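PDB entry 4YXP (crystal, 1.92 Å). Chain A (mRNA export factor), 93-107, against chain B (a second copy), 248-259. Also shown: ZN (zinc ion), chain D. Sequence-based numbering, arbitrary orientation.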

# COMPACT_ATOMS: atom_id res chain seq x y z
N PRO A 93 25.96 1.75 13.52
CA PRO A 93 24.83 2.69 13.44
C PRO A 93 24.61 3.36 12.07
O PRO A 93 23.46 3.45 11.66
CB PRO A 93 25.18 3.76 14.49
CG PRO A 93 26.61 3.54 14.85
CD PRO A 93 26.87 2.09 14.63
N ARG A 94 25.66 3.82 11.39
CA ARG A 94 25.46 4.49 10.11
C ARG A 94 24.88 3.53 9.07
O ARG A 94 23.94 3.87 8.35
CB ARG A 94 26.77 5.10 9.58
CG ARG A 94 26.56 6.17 8.50
CD ARG A 94 27.89 6.58 7.85
NE ARG A 94 27.78 7.80 7.03
CZ ARG A 94 27.50 7.82 5.73
NH1 ARG A 94 27.29 6.70 5.06
NH2 ARG A 94 27.43 8.99 5.09
N ALA A 95 25.43 2.32 9.00
CA ALA A 95 24.94 1.32 8.06
C ALA A 95 23.50 0.92 8.38
O ALA A 95 22.70 0.65 7.47
CB ALA A 95 25.84 0.09 8.06
N ALA A 96 23.17 0.89 9.66
CA ALA A 96 21.84 0.48 10.10
C ALA A 96 20.78 1.50 9.71
O ALA A 96 19.67 1.14 9.32
CB ALA A 96 21.82 0.26 11.60
N SER A 97 21.12 2.78 9.81
CA SER A 97 20.19 3.83 9.41
C SER A 97 20.00 3.81 7.90
O SER A 97 18.89 3.99 7.40
CB SER A 97 20.67 5.21 9.89
OG SER A 97 22.00 5.46 9.48
N THR A 98 21.09 3.57 7.17
CA THR A 98 21.01 3.39 5.72
C THR A 98 20.09 2.22 5.38
O THR A 98 19.15 2.35 4.59
CB THR A 98 22.41 3.12 5.10
OG1 THR A 98 23.26 4.25 5.32
CG2 THR A 98 22.30 2.87 3.59
N ALA A 99 20.38 1.07 5.99
CA ALA A 99 19.61 -0.15 5.75
C ALA A 99 18.13 0.05 6.08
O ALA A 99 17.26 -0.41 5.33
CB ALA A 99 20.18 -1.30 6.55
N LYS A 100 17.86 0.71 7.20
CA LYS A 100 16.49 0.94 7.65
C LYS A 100 15.71 1.77 6.63
O LYS A 100 14.56 1.47 6.33
CB LYS A 100 16.48 1.64 9.01
CG LYS A 100 15.14 1.61 9.73
CD LYS A 100 15.25 2.12 11.17
CE LYS A 100 15.46 3.63 11.21
NZ LYS A 100 15.76 4.11 12.59
N ALA A 101 16.34 2.82 6.11
CA ALA A 101 15.70 3.69 5.13
C ALA A 101 15.35 2.91 3.87
O ALA A 101 14.25 3.05 3.32
CB ALA A 101 16.60 4.86 4.80
N MET A 102 16.29 2.08 3.42
CA MET A 102 16.09 1.30 2.21
C MET A 102 15.03 0.22 2.41
O MET A 102 14.14 0.04 1.57
CB MET A 102 17.42 0.67 1.76
CG MET A 102 18.46 1.70 1.33
SD MET A 102 20.06 0.97 0.96
CE MET A 102 19.68 0.12 -0.57
N ARG A 103 15.12 -0.50 3.53
CA ARG A 103 14.17 -1.56 3.84
C ARG A 103 12.75 -1.00 3.94
O ARG A 103 11.78 -1.65 3.50
CB ARG A 103 14.55 -2.26 5.15
CG ARG A 103 13.52 -3.30 5.61
CD ARG A 103 13.96 -4.04 6.87
NE ARG A 103 12.89 -4.89 7.37
CZ ARG A 103 12.73 -6.18 7.08
NH1 ARG A 103 13.59 -6.81 6.29
NH2 ARG A 103 11.71 -6.85 7.59
N ASP A 104 12.62 0.19 4.50
CA ASP A 104 11.32 0.85 4.62
C ASP A 104 10.65 0.99 3.25
O ASP A 104 9.48 0.66 3.08
CB ASP A 104 11.48 2.22 5.29
CG ASP A 104 10.17 2.97 5.43
OD1 ASP A 104 9.39 2.65 6.35
OD2 ASP A 104 9.93 3.89 4.63
N CYS A 105 11.41 1.46 2.27
CA CYS A 105 10.89 1.61 0.91
C CYS A 105 10.55 0.26 0.28
O CYS A 105 9.51 0.12 -0.37
CB CYS A 105 11.90 2.35 0.02
SG CYS A 105 12.12 4.10 0.42
N VAL A 106 11.41 -0.74 0.48
CA VAL A 106 11.16 -2.06 -0.08
C VAL A 106 9.83 -2.60 0.42
O VAL A 106 9.00 -3.06 -0.36
CB VAL A 106 12.30 -3.05 0.26
CG1 VAL A 106 11.95 -4.47 -0.21
CG2 VAL A 106 13.60 -2.59 -0.38
N LEU A 107 9.62 -2.55 1.73
CA LEU A 107 8.42 -3.12 2.33
C LEU A 107 7.15 -2.38 1.91
O LEU A 107 6.06 -2.95 1.91
CB LEU A 107 8.54 -3.14 3.85
CG LEU A 107 9.09 -4.44 4.44
CD1 LEU A 107 10.40 -4.84 3.77
CD2 LEU A 107 9.27 -4.30 5.94
ZN ZN D . 13.46 16.01 3.87
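Chain B (248-259) SRVCELTASHIV

Residues 249-259 of chain B form a helix that packs against the chain A helix 93-107, the two running in the same general direction with a signed crossing angle of -30° and an axial closest approach of 9.2 Å. The backbones come near each other at A:Ala101 and B:Thr254, whose CA atoms lie 6.2 Å apart; the small A:Ala101 side chain points toward chain B, its CB 4.1 Å from B:Leu253 CD2. The two stretches bury 577 Å² in total.

At the N-terminal end of the chain B helix, B:Ser248 OG caps the first turn by accepting from B:Cys251 N (3.1 Å), while B:Cys251, whose CA-to-CB bond points away from chain A, binds the zinc ion through SG at 2.4 Å. B:Arg249 is extended through chi2 and reaches A:Thr98 OG1, which accepts from B:Arg249 NH1 (3.2 Å) and, weakly, from B:Arg249 NH2 (3.3 Å). A:Ser97 OG, also near the edge of this guanidinium, is instead a donor within its own helix, to A:Arg94 O at 2.8 Å. The A:Arg94 guanidinium lies flat on that of B:Arg249, with centres 4.0 Å apart and planes at 18°. This stacking brings two like charges together, A:Arg94 NH2 standing 3.6 Å from B:Arg249 NE.

Midway along, a water bridges the chains: it accepts from B:Thr254 OG1 (2.8 Å) and donates to A:Ala101 O (2.6 Å) and A:Asp104 OD2 (3.0 Å), linking the carboxylate to chain B although their side chains do not touch directly.

Elsewhere the contact is mainly one of packing. Level with the water, B:Leu253 CD2 lies 4.0 Å from A:Met102 CG, and beyond it B:His257 CD2 approaches A:Cys105 CB at 3.7 Å. The histidine ND1 is hydrogen-bonded just outside these stretches, and its NE2 lies 4.0 Å from A:Val106 CG2.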

# COMPACT_ATOMS: atom_id res chain seq x y z
N SER B 248 18.95 16.37 5.17
CA SER B 248 18.98 14.98 5.62
C SER B 248 19.40 14.00 4.53
O SER B 248 18.78 13.93 3.46
CB SER B 248 17.60 14.56 6.15
OG SER B 248 17.57 13.17 6.40
N ARG B 249 20.44 13.23 4.82
CA ARG B 249 20.90 12.17 3.93
C ARG B 249 19.85 11.07 3.73
O ARG B 249 19.60 10.64 2.61
CB ARG B 249 22.19 11.55 4.48
CG ARG B 249 22.83 10.52 3.56
CD ARG B 249 24.12 9.98 4.17
NE ARG B 249 23.86 9.21 5.39
CZ ARG B 249 23.52 7.92 5.40
NH1 ARG B 249 23.40 7.25 4.27
NH2 ARG B 249 23.31 7.31 6.56
N VAL B 250 19.24 10.61 4.82
CA VAL B 250 18.30 9.50 4.74
C VAL B 250 17.00 9.91 4.04
O VAL B 250 16.36 9.09 3.38
CB VAL B 250 18.01 8.89 6.13
CG1 VAL B 250 19.27 8.27 6.72
CG2 VAL B 250 17.42 9.92 7.08
N CYS B 251 16.62 11.18 4.16
CA CYS B 251 15.45 11.67 3.43
C CYS B 251 15.72 11.61 1.93
O CYS B 251 14.86 11.21 1.15
CB CYS B 251 15.09 13.11 3.85
SG CYS B 251 13.58 13.77 3.02
N GLU B 252 16.92 12.01 1.53
CA GLU B 252 17.32 11.97 0.12
C GLU B 252 17.32 10.53 -0.39
O GLU B 252 16.96 10.26 -1.54
CB GLU B 252 18.71 12.59 -0.05
CG GLU B 252 19.16 12.74 -1.50
CD GLU B 252 20.52 13.41 -1.62
OE1 GLU B 252 21.40 13.13 -0.78
OE2 GLU B 252 20.71 14.23 -2.55
N LEU B 253 17.70 9.59 0.48
CA LEU B 253 17.71 8.17 0.13
C LEU B 253 16.29 7.65 -0.07
O LEU B 253 16.01 6.89 -1.00
CB LEU B 253 18.43 7.38 1.23
CG LEU B 253 18.94 5.97 0.93
CD1 LEU B 253 19.86 5.96 -0.28
CD2 LEU B 253 19.68 5.42 2.14
N THR B 254 15.39 8.07 0.81
CA THR B 254 13.99 7.66 0.75
C THR B 254 13.36 8.16 -0.55
O THR B 254 12.71 7.41 -1.27
CB THR B 254 13.21 8.21 1.97
OG1 THR B 254 13.69 7.58 3.16
CG2 THR B 254 11.71 7.95 1.83
N ALA B 255 13.56 9.44 -0.85
CA ALA B 255 12.99 10.04 -2.05
C ALA B 255 13.51 9.35 -3.30
O ALA B 255 12.76 9.10 -4.24
CB ALA B 255 13.29 11.53 -2.09
N SER B 256 14.80 9.04 -3.31
CA SER B 256 15.43 8.46 -4.48
C SER B 256 14.95 7.04 -4.74
O SER B 256 14.77 6.64 -5.89
CB SER B 256 16.96 8.47 -4.33
OG SER B 256 17.46 9.80 -4.31
N HIS B 257 14.74 6.27 -3.67
CA HIS B 257 14.37 4.87 -3.82
C HIS B 257 12.91 4.72 -4.24
O HIS B 257 12.53 3.73 -4.86
CB HIS B 257 14.62 4.11 -2.51
CG HIS B 257 14.83 2.64 -2.70
ND1 HIS B 257 14.89 2.04 -3.94
CD2 HIS B 257 15.01 1.64 -1.80
CE1 HIS B 257 15.09 0.75 -3.80
NE2 HIS B 257 15.17 0.47 -2.51
N ILE B 258 12.08 5.70 -3.89
CA ILE B 258 10.71 5.75 -4.37
C ILE B 258 10.72 5.97 -5.89
O ILE B 258 9.99 5.32 -6.63
CB ILE B 258 9.90 6.85 -3.65
CG1 ILE B 258 9.69 6.46 -2.18
CG2 ILE B 258 8.54 7.08 -4.33
CD1 ILE B 258 9.12 7.56 -1.32
N VAL B 259 11.56 6.90 -6.33
CA VAL B 259 11.70 7.21 -7.75
C VAL B 259 12.40 6.06 -8.49
O VAL B 259 12.06 5.76 -9.64
CB VAL B 259 12.47 8.54 -7.95
CG1 VAL B 259 12.72 8.82 -9.44
CG2 VAL B 259 11.70 9.69 -7.32
O HOH W 1 12.60 5.05 3.80